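Local coordinates for OsmC family protein (Rhodothermus marinus, PDB 5CML), which probably hydrolyses carboxylic esters as a serine esterase, this chain being the alpha/beta-hydrolase part of a longer protein that also has an OsmC domain, at residues T48-A53 against H229-S234; G107-G112 against V159-R164; V115-G120 against E177-E182; P137-H142 against G204-A209; L192-S197 against A209-A214. All coordinates share one frame; numbering follows the deposited sequence.

Contact 1. Residues T48-A53 against H229-S234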
# COMPACT_ATOMS: atom_id res chain seq x y z
N THR A 48 4.55 -11.87 -1.22
CA THR A 48 4.22 -13.06 -0.43
C THR A 48 5.20 -13.24 0.73
O THR A 48 4.81 -13.72 1.80
CB THR A 48 4.18 -14.34 -1.30
OG1 THR A 48 5.42 -14.53 -1.96
CG2 THR A 48 3.05 -14.26 -2.33
N THR A 49 6.44 -12.80 0.57
CA THR A 49 7.39 -12.83 1.67
C THR A 49 6.99 -11.85 2.77
O THR A 49 7.05 -12.19 3.96
CB THR A 49 8.82 -12.56 1.17
OG1 THR A 49 9.19 -13.58 0.24
CG2 THR A 49 9.84 -12.56 2.31
N ILE A 50 6.55 -10.63 2.39
CA ILE A 50 6.11 -9.66 3.39
C ILE A 50 4.87 -10.21 4.10
O ILE A 50 4.78 -10.18 5.34
CB ILE A 50 5.77 -8.32 2.77
CG1 ILE A 50 7.06 -7.66 2.26
CG2 ILE A 50 5.05 -7.42 3.78
CD1 ILE A 50 6.83 -6.45 1.35
N SER A 51 3.93 -10.69 3.31
CA SER A 51 2.69 -11.19 3.86
C SER A 51 2.93 -12.37 4.80
O SER A 51 2.33 -12.45 5.87
CB SER A 51 1.74 -11.57 2.73
OG SER A 51 0.44 -11.68 3.24
N ARG A 52 3.84 -13.26 4.42
CA ARG A 52 4.16 -14.41 5.25
C ARG A 52 4.79 -13.97 6.59
O ARG A 52 4.48 -14.52 7.63
CB ARG A 52 5.08 -15.35 4.48
CG ARG A 52 5.27 -16.61 5.16
CD ARG A 52 5.87 -17.66 4.26
NE ARG A 52 7.18 -17.29 3.76
CZ ARG A 52 7.46 -17.03 2.48
NH1 ARG A 52 6.53 -17.11 1.54
NH2 ARG A 52 8.70 -16.71 2.14
N ALA A 53 5.63 -12.94 6.58
CA ALA A 53 6.17 -12.46 7.83
C ALA A 53 5.07 -11.97 8.76
O ALA A 53 5.13 -12.17 9.97
CB ALA A 53 7.20 -11.33 7.57
N HIS A 229 13.34 -0.48 -5.62
CA HIS A 229 11.96 -0.04 -5.41
C HIS A 229 10.98 -1.21 -5.27
O HIS A 229 10.03 -1.15 -4.49
CB HIS A 229 11.56 0.86 -6.58
CG HIS A 229 10.23 1.51 -6.42
ND1 HIS A 229 9.96 2.43 -5.43
CD2 HIS A 229 9.07 1.34 -7.10
CE1 HIS A 229 8.70 2.81 -5.51
NE2 HIS A 229 8.13 2.17 -6.53
N LEU A 230 11.22 -2.27 -6.04
CA LEU A 230 10.32 -3.42 -6.05
C LEU A 230 10.76 -4.59 -5.15
O LEU A 230 10.17 -5.67 -5.18
CB LEU A 230 10.17 -3.90 -7.50
CG LEU A 230 9.56 -2.86 -8.45
CD1 LEU A 230 9.50 -3.41 -9.86
CD2 LEU A 230 8.19 -2.41 -7.98
N LEU A 231 11.78 -4.36 -4.32
CA LEU A 231 12.28 -5.35 -3.36
C LEU A 231 12.56 -6.70 -4.01
O LEU A 231 12.05 -7.74 -3.59
CB LEU A 231 11.30 -5.52 -2.20
CG LEU A 231 11.00 -4.24 -1.40
CD1 LEU A 231 10.02 -4.56 -0.27
CD2 LEU A 231 12.25 -3.62 -0.84
N SER A 232 13.43 -6.68 -5.01
CA SER A 232 13.78 -7.88 -5.75
C SER A 232 14.66 -8.85 -4.94
O SER A 232 14.79 -10.01 -5.32
CB SER A 232 14.47 -7.52 -7.06
OG SER A 232 15.75 -6.97 -6.83
N ASN A 233 15.24 -8.36 -3.85
CA ASN A 233 15.96 -9.22 -2.89
C ASN A 233 14.99 -9.64 -1.79
O ASN A 233 14.54 -8.81 -1.00
CB ASN A 233 17.16 -8.47 -2.31
CG ASN A 233 17.98 -9.32 -1.36
OD1 ASN A 233 17.57 -10.41 -0.96
ND2 ASN A 233 19.16 -8.81 -0.99
N SER A 234 14.66 -10.92 -1.72
CA SER A 234 13.64 -11.35 -0.77
C SER A 234 14.09 -11.19 0.69
O SER A 234 13.26 -11.18 1.59
CB SER A 234 13.23 -12.79 -1.05
OG SER A 234 14.32 -13.66 -0.84
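Ile50 CD1 and Leu231 CD1 meet at 4.0 Å, their side chains crossing at about a right angle, while at the preceding residue Thr49 CG2 lies 3.8 Å from Ser234 O. No hydrogen bond spans the two segments, so the first shell is purely van der Waals. Thr49 divides its branches between two tasks: CG2 stands anti to the backbone N and reaches Ser234 O at the start of helix 234-252, whereas OG1 (chi1 -61°) stays beside that N and bonds to Lys45 O within helix 45-56. Leu231 takes left-handed backbone angles (51/58°), a bend that turns its side chain toward the helix. The loop before helix 234-252 is the one that follows the last strand, 219-223, where an alpha/beta hydrolase carries its catalytic histidine; His229, bonded through ND1 to Asp200 OD2 and through NE2 to Ser109 OG, is probably that residue. Farther out, Asn233 is the N-cap of helix 234-252, with OD1 bonded to Asp235 N. That helix also packs on the other segment: Ala237 touches both Thr49 and Ile50, and Ala238 touches Thr49. Leu231 also touches Ala46, earlier on helix 45-56, and Phe38.

Contact 2. Residues G107-G112 against V159-R164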
# COMPACT_ATOMS: atom_id res chain seq x y z
N GLY A 107 0.93 0.29 2.36
CA GLY A 107 0.96 0.64 0.96
C GLY A 107 2.36 0.66 0.39
O GLY A 107 3.26 1.25 0.97
N HIS A 108 2.55 0.05 -0.78
CA HIS A 108 3.83 0.09 -1.47
C HIS A 108 3.73 0.96 -2.71
O HIS A 108 2.75 0.88 -3.45
CB HIS A 108 4.26 -1.34 -1.83
CG HIS A 108 5.30 -1.40 -2.91
ND1 HIS A 108 5.04 -1.90 -4.17
CD2 HIS A 108 6.61 -1.07 -2.90
CE1 HIS A 108 6.14 -1.86 -4.90
NE2 HIS A 108 7.11 -1.35 -4.15
N SER A 109 4.73 1.82 -2.91
CA SER A 109 4.86 2.66 -4.09
C SER A 109 3.64 3.58 -4.21
O SER A 109 3.25 4.24 -3.23
CB SER A 109 5.06 1.78 -5.34
OG SER A 109 5.33 2.54 -6.49
N LEU A 110 3.01 3.61 -5.37
CA LEU A 110 1.77 4.38 -5.54
C LEU A 110 0.70 3.97 -4.55
O LEU A 110 -0.12 4.79 -4.14
CB LEU A 110 1.23 4.23 -6.96
CG LEU A 110 1.96 5.01 -8.04
CD1 LEU A 110 1.17 4.87 -9.32
CD2 LEU A 110 2.12 6.50 -7.69
N GLY A 111 0.69 2.69 -4.16
CA GLY A 111 -0.22 2.21 -3.14
C GLY A 111 0.02 2.86 -1.80
O GLY A 111 -0.89 2.99 -0.99
N GLY A 112 1.27 3.26 -1.54
CA GLY A 112 1.60 3.96 -0.32
C GLY A 112 0.97 5.35 -0.29
O GLY A 112 0.40 5.80 0.71
N VAL A 159 1.69 3.84 -16.08
CA VAL A 159 2.65 3.97 -15.00
C VAL A 159 3.87 3.10 -15.28
O VAL A 159 3.74 1.96 -15.73
CB VAL A 159 2.04 3.52 -13.64
CG1 VAL A 159 3.02 3.75 -12.50
CG2 VAL A 159 0.73 4.23 -13.37
N ASP A 160 5.05 3.64 -14.99
CA ASP A 160 6.31 2.93 -15.14
C ASP A 160 7.06 2.97 -13.81
O ASP A 160 7.47 4.04 -13.35
CB ASP A 160 7.11 3.56 -16.27
CG ASP A 160 8.48 2.92 -16.49
OD1 ASP A 160 8.78 1.84 -15.92
OD2 ASP A 160 9.25 3.50 -17.27
N LEU A 161 7.18 1.81 -13.16
CA LEU A 161 7.95 1.67 -11.91
C LEU A 161 9.22 0.86 -12.14
O LEU A 161 9.81 0.33 -11.19
CB LEU A 161 7.11 1.01 -10.83
CG LEU A 161 5.76 1.64 -10.51
CD1 LEU A 161 5.15 0.80 -9.42
CD2 LEU A 161 5.94 3.09 -10.07
N GLY A 162 9.62 0.75 -13.40
CA GLY A 162 10.87 0.08 -13.74
C GLY A 162 10.71 -1.40 -14.01
O GLY A 162 11.70 -2.10 -14.25
N GLY A 163 9.47 -1.89 -13.96
CA GLY A 163 9.17 -3.27 -14.31
C GLY A 163 8.09 -3.30 -15.39
O GLY A 163 8.16 -2.56 -16.37
N ARG A 164 7.10 -4.15 -15.20
CA ARG A 164 5.98 -4.24 -16.13
C ARG A 164 5.14 -2.96 -15.97
O ARG A 164 4.72 -2.64 -14.86
CB ARG A 164 5.13 -5.48 -15.85
CG ARG A 164 5.82 -6.81 -16.10
CD ARG A 164 5.20 -7.93 -15.25
NE ARG A 164 3.75 -8.03 -15.43
CZ ARG A 164 2.95 -8.82 -14.72
NH1 ARG A 164 3.45 -9.60 -13.76
NH2 ARG A 164 1.65 -8.85 -14.96
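Ser109 OG is hydrogen-bonded to His229 NE2 and at the same time meets the forked end of Leu161, with CD1 at 3.4 Å and CD2 at 3.7 Å. Having OG anti to the backbone N carries the hydroxyl out of the turn toward that leucine. Ser109 itself has strained backbone angles (60/-130°) between strand 104-108 and helix 110-118, and the Gly107-His108-Ser109-Leu110-Gly111 sequence matches the GxSxG nucleophile elbow. The glycines fit that reading: a CB on Gly107 would collide with Gly111 O, and one on Gly111 with His108 O. Next to the serine, Leu110 and Val159 reach toward each other tip to tip, CD1 to CG1 at 3.8 Å, and Leu144 touches both. The loop bearing Leu161 is shaped by an Asx turn, in which Gly162 N donates to Asp160 OD1 (2.9 Å, 153°) from above the carboxylate plane; the other oxygen, OD2, forms a salt bridge with Arg145. With a glycine in place of Leu161, both methyls beside OG would be missing, and the hydroxyl would probably lose its apolar wall and be freer to turn from His229. A serine oxygen linked to a histidine and bordered by hydrocarbon is consistent with Ser109 being the nucleophile of a Ser-His-Asp triad.

Contact 3. Residues V115-G120 against E177-E182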
# COMPACT_ATOMS: atom_id res chain seq x y z
N VAL A 115 -2.82 4.74 0.39
CA VAL A 115 -3.27 4.44 1.76
C VAL A 115 -3.11 5.67 2.66
O VAL A 115 -3.91 5.89 3.56
CB VAL A 115 -2.56 3.22 2.42
CG1 VAL A 115 -2.86 1.92 1.65
CG2 VAL A 115 -1.09 3.45 2.63
N LEU A 116 -2.09 6.49 2.42
CA LEU A 116 -1.89 7.66 3.25
C LEU A 116 -3.00 8.66 3.01
O LEU A 116 -3.41 9.36 3.93
CB LEU A 116 -0.53 8.31 2.98
CG LEU A 116 0.65 7.52 3.55
CD1 LEU A 116 1.91 8.05 2.94
CD2 LEU A 116 0.69 7.62 5.07
N ALA A 117 -3.49 8.73 1.78
CA ALA A 117 -4.55 9.67 1.45
C ALA A 117 -5.93 9.25 1.98
O ALA A 117 -6.79 10.11 2.20
CB ALA A 117 -4.62 9.87 -0.06
N VAL A 118 -6.15 7.96 2.19
CA VAL A 118 -7.46 7.49 2.67
C VAL A 118 -7.48 7.04 4.13
O VAL A 118 -8.55 6.81 4.67
CB VAL A 118 -8.01 6.32 1.81
CG1 VAL A 118 -8.11 6.75 0.35
CG2 VAL A 118 -7.19 5.03 2.00
N ALA A 119 -6.32 6.94 4.78
CA ALA A 119 -6.29 6.37 6.14
C ALA A 119 -7.21 7.14 7.08
O ALA A 119 -7.91 6.56 7.91
CB ALA A 119 -4.87 6.38 6.68
N GLY A 120 -7.22 8.46 6.94
CA GLY A 120 -8.03 9.31 7.79
C GLY A 120 -9.51 9.11 7.60
O GLY A 120 -10.28 9.64 8.39
N GLU A 177 -3.95 15.00 -5.82
CA GLU A 177 -3.53 16.38 -5.88
C GLU A 177 -4.55 17.28 -5.16
O GLU A 177 -4.18 18.19 -4.41
CB GLU A 177 -3.32 16.76 -7.34
CG GLU A 177 -2.95 18.16 -7.60
CD GLU A 177 -2.53 18.37 -9.06
OE1 GLU A 177 -1.79 17.51 -9.61
OE2 GLU A 177 -2.97 19.39 -9.66
N ARG A 178 -5.84 16.98 -5.32
CA ARG A 178 -6.88 17.79 -4.67
C ARG A 178 -6.88 17.59 -3.14
O ARG A 178 -7.00 18.57 -2.42
CB ARG A 178 -8.27 17.47 -5.25
CG ARG A 178 -9.44 18.27 -4.63
CD ARG A 178 -9.20 19.81 -4.66
NE ARG A 178 -8.94 20.31 -6.00
CZ ARG A 178 -9.85 20.83 -6.83
NH1 ARG A 178 -11.13 20.93 -6.47
NH2 ARG A 178 -9.46 21.28 -8.03
N VAL A 179 -6.75 16.36 -2.63
CA VAL A 179 -6.81 16.17 -1.17
C VAL A 179 -5.55 16.65 -0.48
O VAL A 179 -5.60 17.08 0.68
CB VAL A 179 -7.06 14.68 -0.74
CG1 VAL A 179 -8.35 14.17 -1.32
CG2 VAL A 179 -5.91 13.77 -1.11
N ASN A 180 -4.44 16.61 -1.23
CA ASN A 180 -3.08 16.97 -0.79
C ASN A 180 -2.53 15.96 0.22
O ASN A 180 -2.95 15.86 1.38
CB ASN A 180 -3.00 18.38 -0.22
CG ASN A 180 -1.56 18.80 0.06
OD1 ASN A 180 -1.11 18.81 1.21
ND2 ASN A 180 -0.82 19.13 -1.00
N LEU A 181 -1.59 15.17 -0.27
CA LEU A 181 -1.06 14.08 0.54
C LEU A 181 -0.39 14.58 1.83
O LEU A 181 -0.62 14.00 2.90
CB LEU A 181 -0.11 13.26 -0.31
CG LEU A 181 0.42 12.00 0.34
CD1 LEU A 181 -0.73 11.11 0.81
CD2 LEU A 181 1.27 11.29 -0.68
N GLU A 182 0.37 15.66 1.76
CA GLU A 182 1.02 16.17 2.96
C GLU A 182 -0.00 16.62 4.02
O GLU A 182 0.19 16.33 5.20
CB GLU A 182 2.00 17.28 2.59
CG GLU A 182 3.34 16.67 2.13
CD GLU A 182 4.24 17.64 1.38
OE1 GLU A 182 4.96 18.41 2.05
OE2 GLU A 182 4.24 17.64 0.13
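Leu181 lays its CD1 methyl over the helix 110-118, 3.5 Å from Leu116 CB and 3.8 Å from the backbone N of Ala117. The same methyl is 4.2 Å from Ala117 CB, so one carbon settles against two successive residues of the helix. The torsions explain the reach: CG is anti to the backbone N (chi1 -174°), and chi2 of 55° then turns CD1 toward the helix, although the bond leaving the backbone does not itself aim there. Ala117 CB also receives Val179 CG2 at 4.2 Å. With so small a side chain at Ala117, the backbones come close, and the CA atoms of Ala117 and Leu181 are 5.7 Å apart. In alpha/beta-hydrolase terms, helix 110-118 is the one that follows the probable nucleophile, and residues 177-182 belong to the insertion between strands 127-131 and 192-196, where cap elements commonly occur in this fold. Val179 ends helix 170-179 and Leu181 begins helix 181-187. Between them Asn180, at positive phi (69°), makes the break and serves as N-cap, its OD1 bonded to Asp183 N, so that Leu181 opens the next helix. On its other sides Leu116 packs against Val128 and Thr130 of the central sheet and against Leu211, while Phe85 of helix 85-98 touches Ala117.

Contact 4. Residues P137-H142 against G204-A209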
# COMPACT_ATOMS: atom_id res chain seq x y z
N PRO A 137 2.54 15.19 -5.94
CA PRO A 137 2.23 14.95 -7.35
C PRO A 137 3.42 15.07 -8.30
O PRO A 137 3.46 14.36 -9.29
CB PRO A 137 1.18 16.03 -7.65
CG PRO A 137 0.45 16.17 -6.36
CD PRO A 137 1.53 16.07 -5.31
N ALA A 138 4.39 15.93 -8.02
CA ALA A 138 5.51 16.03 -8.93
C ALA A 138 6.24 14.69 -9.04
O ALA A 138 6.64 14.27 -10.13
CB ALA A 138 6.46 17.15 -8.49
N HIS A 139 6.39 14.00 -7.92
CA HIS A 139 7.12 12.74 -7.93
C HIS A 139 6.24 11.60 -8.48
O HIS A 139 6.76 10.64 -9.04
CB HIS A 139 7.65 12.44 -6.53
CG HIS A 139 8.85 13.28 -6.17
ND1 HIS A 139 8.75 14.47 -5.50
CD2 HIS A 139 10.17 13.10 -6.43
CE1 HIS A 139 9.96 14.99 -5.36
NE2 HIS A 139 10.83 14.18 -5.91
N VAL A 140 4.93 11.72 -8.37
CA VAL A 140 4.05 10.79 -9.08
C VAL A 140 4.10 11.04 -10.59
O VAL A 140 4.15 10.08 -11.37
CB VAL A 140 2.59 10.89 -8.56
CG1 VAL A 140 1.67 9.98 -9.36
CG2 VAL A 140 2.54 10.51 -7.09
N ARG A 141 4.07 12.30 -11.03
CA ARG A 141 4.14 12.61 -12.46
C ARG A 141 5.37 12.02 -13.13
O ARG A 141 5.32 11.66 -14.31
CB ARG A 141 4.11 14.12 -12.69
CG ARG A 141 2.73 14.69 -12.55
CD ARG A 141 2.63 16.09 -13.11
NE ARG A 141 3.42 17.06 -12.36
CZ ARG A 141 2.98 17.71 -11.28
NH1 ARG A 141 1.75 17.46 -10.79
NH2 ARG A 141 3.77 18.59 -10.68
N HIS A 142 6.47 11.93 -12.39
CA HIS A 142 7.68 11.30 -12.91
C HIS A 142 7.42 9.88 -13.41
O HIS A 142 8.10 9.39 -14.32
CB HIS A 142 8.75 11.30 -11.82
CG HIS A 142 10.07 10.78 -12.28
ND1 HIS A 142 10.57 9.55 -11.88
CD2 HIS A 142 11.00 11.31 -13.11
CE1 HIS A 142 11.75 9.35 -12.45
NE2 HIS A 142 12.03 10.41 -13.19
N GLY A 204 12.63 8.63 -5.28
CA GLY A 204 13.80 8.99 -4.50
C GLY A 204 13.56 9.06 -3.00
O GLY A 204 12.46 9.38 -2.53
N ILE A 205 14.62 8.82 -2.24
CA ILE A 205 14.58 8.81 -0.80
C ILE A 205 14.10 10.16 -0.22
O ILE A 205 13.54 10.19 0.88
CB ILE A 205 15.98 8.42 -0.23
CG1 ILE A 205 15.98 8.39 1.28
CG2 ILE A 205 17.05 9.38 -0.72
CD1 ILE A 205 15.38 7.17 1.82
N GLU A 206 14.29 11.26 -0.95
CA GLU A 206 13.80 12.55 -0.47
C GLU A 206 12.28 12.53 -0.20
O GLU A 206 11.79 13.30 0.62
CB GLU A 206 14.15 13.69 -1.45
CG GLU A 206 13.51 13.57 -2.82
CD GLU A 206 14.34 12.76 -3.81
OE1 GLU A 206 15.17 11.91 -3.39
OE2 GLU A 206 14.16 13.02 -5.03
N ASN A 207 11.56 11.61 -0.85
CA ASN A 207 10.11 11.49 -0.64
C ASN A 207 9.80 11.03 0.77
O ASN A 207 8.84 11.49 1.38
CB ASN A 207 9.47 10.52 -1.66
CG ASN A 207 9.39 11.10 -3.05
OD1 ASN A 207 8.38 11.70 -3.40
ND2 ASN A 207 10.43 10.91 -3.84
N ALA A 208 10.65 10.16 1.32
CA ALA A 208 10.44 9.71 2.69
C ALA A 208 10.70 10.86 3.67
O ALA A 208 10.00 10.99 4.67
CB ALA A 208 11.33 8.49 3.01
N ALA A 209 11.70 11.70 3.40
CA ALA A 209 11.98 12.83 4.28
C ALA A 209 10.82 13.82 4.26
O ALA A 209 10.43 14.37 5.28
CB ALA A 209 13.27 13.51 3.88
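Helix 137-141, in the insertion that follows strand 127-131 of the alpha/beta-hydrolase sheet, meets the first turn of helix 206-214 through His139 and Asn207. The amide stands nearly upright on the imidazole, the planes 85° apart, and both of its polar atoms lie over one ring face: Asn207 OD1 is 3.2 Å from His139 CG and Asn207 ND2 is 3.4 Å from His139 CD2. None of these approaches is a hydrogen bond: the amide lies over the ring face, and its own bonds run to other partners. Asn207 ND2 donates to Gly204 O (2.9 Å, 166°), which lies in the amide plane and also accepts from Asn207 N, while OD1 takes Cys135 N. The ring is steadied as well, its ND1 bonding to Asp136 OD1. Glu206 OE2 lies obliquely to it, 3.6 Å from His139 NE2. A leucine in place of Asn207 would remove both amide bonds, and is likely to leave Cys135 N without this acceptor and the loop before the helix less firmly tied. Behind His139, Val140 and Pro137 pack on Leu173 of helix 170-179; behind Asn207, Ala208 and Ile205 rest on His196 and Phe221 of strands 192-196 and 219-223.

Contact 5. Residues L192-S197 against A209-A214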
# COMPACT_ATOMS: atom_id res chain seq x y z
N LEU A 192 2.65 6.25 12.17
CA LEU A 192 3.16 6.08 10.82
C LEU A 192 4.54 5.43 10.83
O LEU A 192 5.40 5.83 11.61
CB LEU A 192 3.26 7.44 10.13
CG LEU A 192 3.93 7.49 8.76
CD1 LEU A 192 3.12 6.73 7.73
CD2 LEU A 192 4.16 8.93 8.30
N LEU A 193 4.73 4.48 9.93
CA LEU A 193 6.05 3.87 9.70
C LEU A 193 6.38 3.93 8.21
O LEU A 193 5.66 3.37 7.38
CB LEU A 193 6.09 2.42 10.22
CG LEU A 193 7.34 1.61 9.86
CD1 LEU A 193 8.62 2.29 10.41
CD2 LEU A 193 7.22 0.18 10.38
N LEU A 194 7.44 4.65 7.88
CA LEU A 194 7.91 4.77 6.51
C LEU A 194 9.12 3.89 6.27
O LEU A 194 10.11 4.03 6.98
CB LEU A 194 8.33 6.22 6.22
CG LEU A 194 7.25 7.29 6.41
CD1 LEU A 194 7.90 8.66 6.55
CD2 LEU A 194 6.30 7.26 5.22
N PHE A 195 9.06 3.04 5.26
CA PHE A 195 10.22 2.31 4.76
C PHE A 195 10.66 2.91 3.45
O PHE A 195 9.81 3.19 2.61
CB PHE A 195 9.92 0.84 4.49
CG PHE A 195 9.58 0.01 5.70
CD1 PHE A 195 10.56 -0.67 6.39
CD2 PHE A 195 8.25 -0.16 6.09
CE1 PHE A 195 10.22 -1.49 7.48
CE2 PHE A 195 7.93 -0.96 7.16
CZ PHE A 195 8.92 -1.62 7.86
N HIS A 196 11.97 3.08 3.24
CA HIS A 196 12.43 3.56 1.95
C HIS A 196 13.89 3.22 1.77
O HIS A 196 14.67 3.31 2.72
CB HIS A 196 12.26 5.07 1.84
CG HIS A 196 11.93 5.56 0.47
ND1 HIS A 196 10.74 6.19 0.18
CD2 HIS A 196 12.64 5.56 -0.69
CE1 HIS A 196 10.72 6.55 -1.09
NE2 HIS A 196 11.86 6.18 -1.64
N SER A 197 14.27 2.86 0.55
CA SER A 197 15.67 2.63 0.22
C SER A 197 16.37 3.90 -0.23
O SER A 197 15.87 4.60 -1.11
CB SER A 197 15.80 1.61 -0.88
OG SER A 197 17.14 1.54 -1.27
N ALA A 209 11.70 11.70 3.40
CA ALA A 209 11.98 12.83 4.28
C ALA A 209 10.82 13.82 4.26
O ALA A 209 10.43 14.37 5.28
CB ALA A 209 13.27 13.51 3.88
N CYS A 210 10.25 14.02 3.08
CA CYS A 210 9.12 14.89 2.88
C CYS A 210 7.91 14.42 3.69
O CYS A 210 7.26 15.19 4.38
CB CYS A 210 8.81 14.92 1.38
SG CYS A 210 7.39 15.85 0.90
N LEU A 211 7.63 13.11 3.59
CA LEU A 211 6.50 12.56 4.31
C LEU A 211 6.75 12.62 5.82
O LEU A 211 5.85 12.93 6.59
CB LEU A 211 6.19 11.12 3.86
CG LEU A 211 5.56 11.00 2.46
CD1 LEU A 211 5.63 9.55 1.92
CD2 LEU A 211 4.12 11.46 2.49
N PHE A 212 7.98 12.34 6.25
CA PHE A 212 8.29 12.36 7.67
C PHE A 212 8.14 13.77 8.25
O PHE A 212 7.61 13.94 9.35
CB PHE A 212 9.71 11.82 7.91
CG PHE A 212 10.04 11.60 9.36
CD1 PHE A 212 10.53 12.63 10.14
CD2 PHE A 212 9.87 10.36 9.95
CE1 PHE A 212 10.84 12.43 11.47
CE2 PHE A 212 10.17 10.16 11.29
CZ PHE A 212 10.66 11.19 12.05
N GLN A 213 8.58 14.77 7.52
CA GLN A 213 8.45 16.15 8.00
C GLN A 213 6.99 16.59 8.09
O GLN A 213 6.62 17.37 8.98
CB GLN A 213 9.26 17.08 7.08
CG GLN A 213 10.76 16.86 7.18
CD GLN A 213 11.54 17.81 6.29
OE1 GLN A 213 11.41 19.02 6.42
NE2 GLN A 213 12.35 17.26 5.39
N ALA A 214 6.16 16.07 7.19
CA ALA A 214 4.74 16.44 7.16
C ALA A 214 4.01 15.82 8.33
O ALA A 214 3.09 16.41 8.89
CB ALA A 214 4.11 15.99 5.85
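Leu194 of strand 192-196 points into the side of helix 206-214, the helix of the beta-alpha-beta crossover that leads on to the parallel neighbour 219-223. Its side chain crosses that of Leu211 obliquely, and its two methyls share out the helix surface. Leu194 CD2 is 4.1 Å from Leu211 CD1, whereas Leu194 CD1 fits between Leu211 and Phe212, 4.0 Å from Leu211 CB and 3.9 Å from Phe212 CB. Toward Phe212 the approach is at the ring edge, close to the ring plane, so neither face of the phenyl is used by Leu194. The phenylalanine torsion is in keeping with this: CG is anti to the backbone N (chi1 -171°), which swings the ring along the flank of the helix. A triethylene glycol, probably from the crystallisation liquor, lies about 4 Å from the Phe212 side chain. On the neighbouring flank Leu211 packs on Val185 of helix 181-187, and Leu192 lies on the same face of the strand as Leu194 and touches Ala215. The alternation of the strand sends Leu193 and Phe195 to the reverse face of the sheet, where helix 234-252 receives them through Trp247, Val240, Val243 and Leu244. Leu194 thus belongs to the layer between sheet and crossover helix, and its CD1 touches even the helix backbone, 3.7 Å from Phe212 N.

In the fold
The five contacts span the layers of one alpha/beta hydrolase domain. The segments of contact 1 enclose all the others along the chain, and it joins contact 2, with centres about 14 Å apart, at the probable catalytic site. Contacts 2 and 3 use opposite ends of helix 110-118, their centres about 17 Å apart. Contacts 4 and 5, centres about 11 Å apart, share Ala209 and helix 206-214, so the insertion and strand 192-196 meet on the same helix; the disulfide Cys135-Cys210, known for this protein, also links this region. The likely active site thus lies where contacts 1 and 2 meet, with contact 3, centres about 25 Å from contact 1, on the opposite side of the chain's centre.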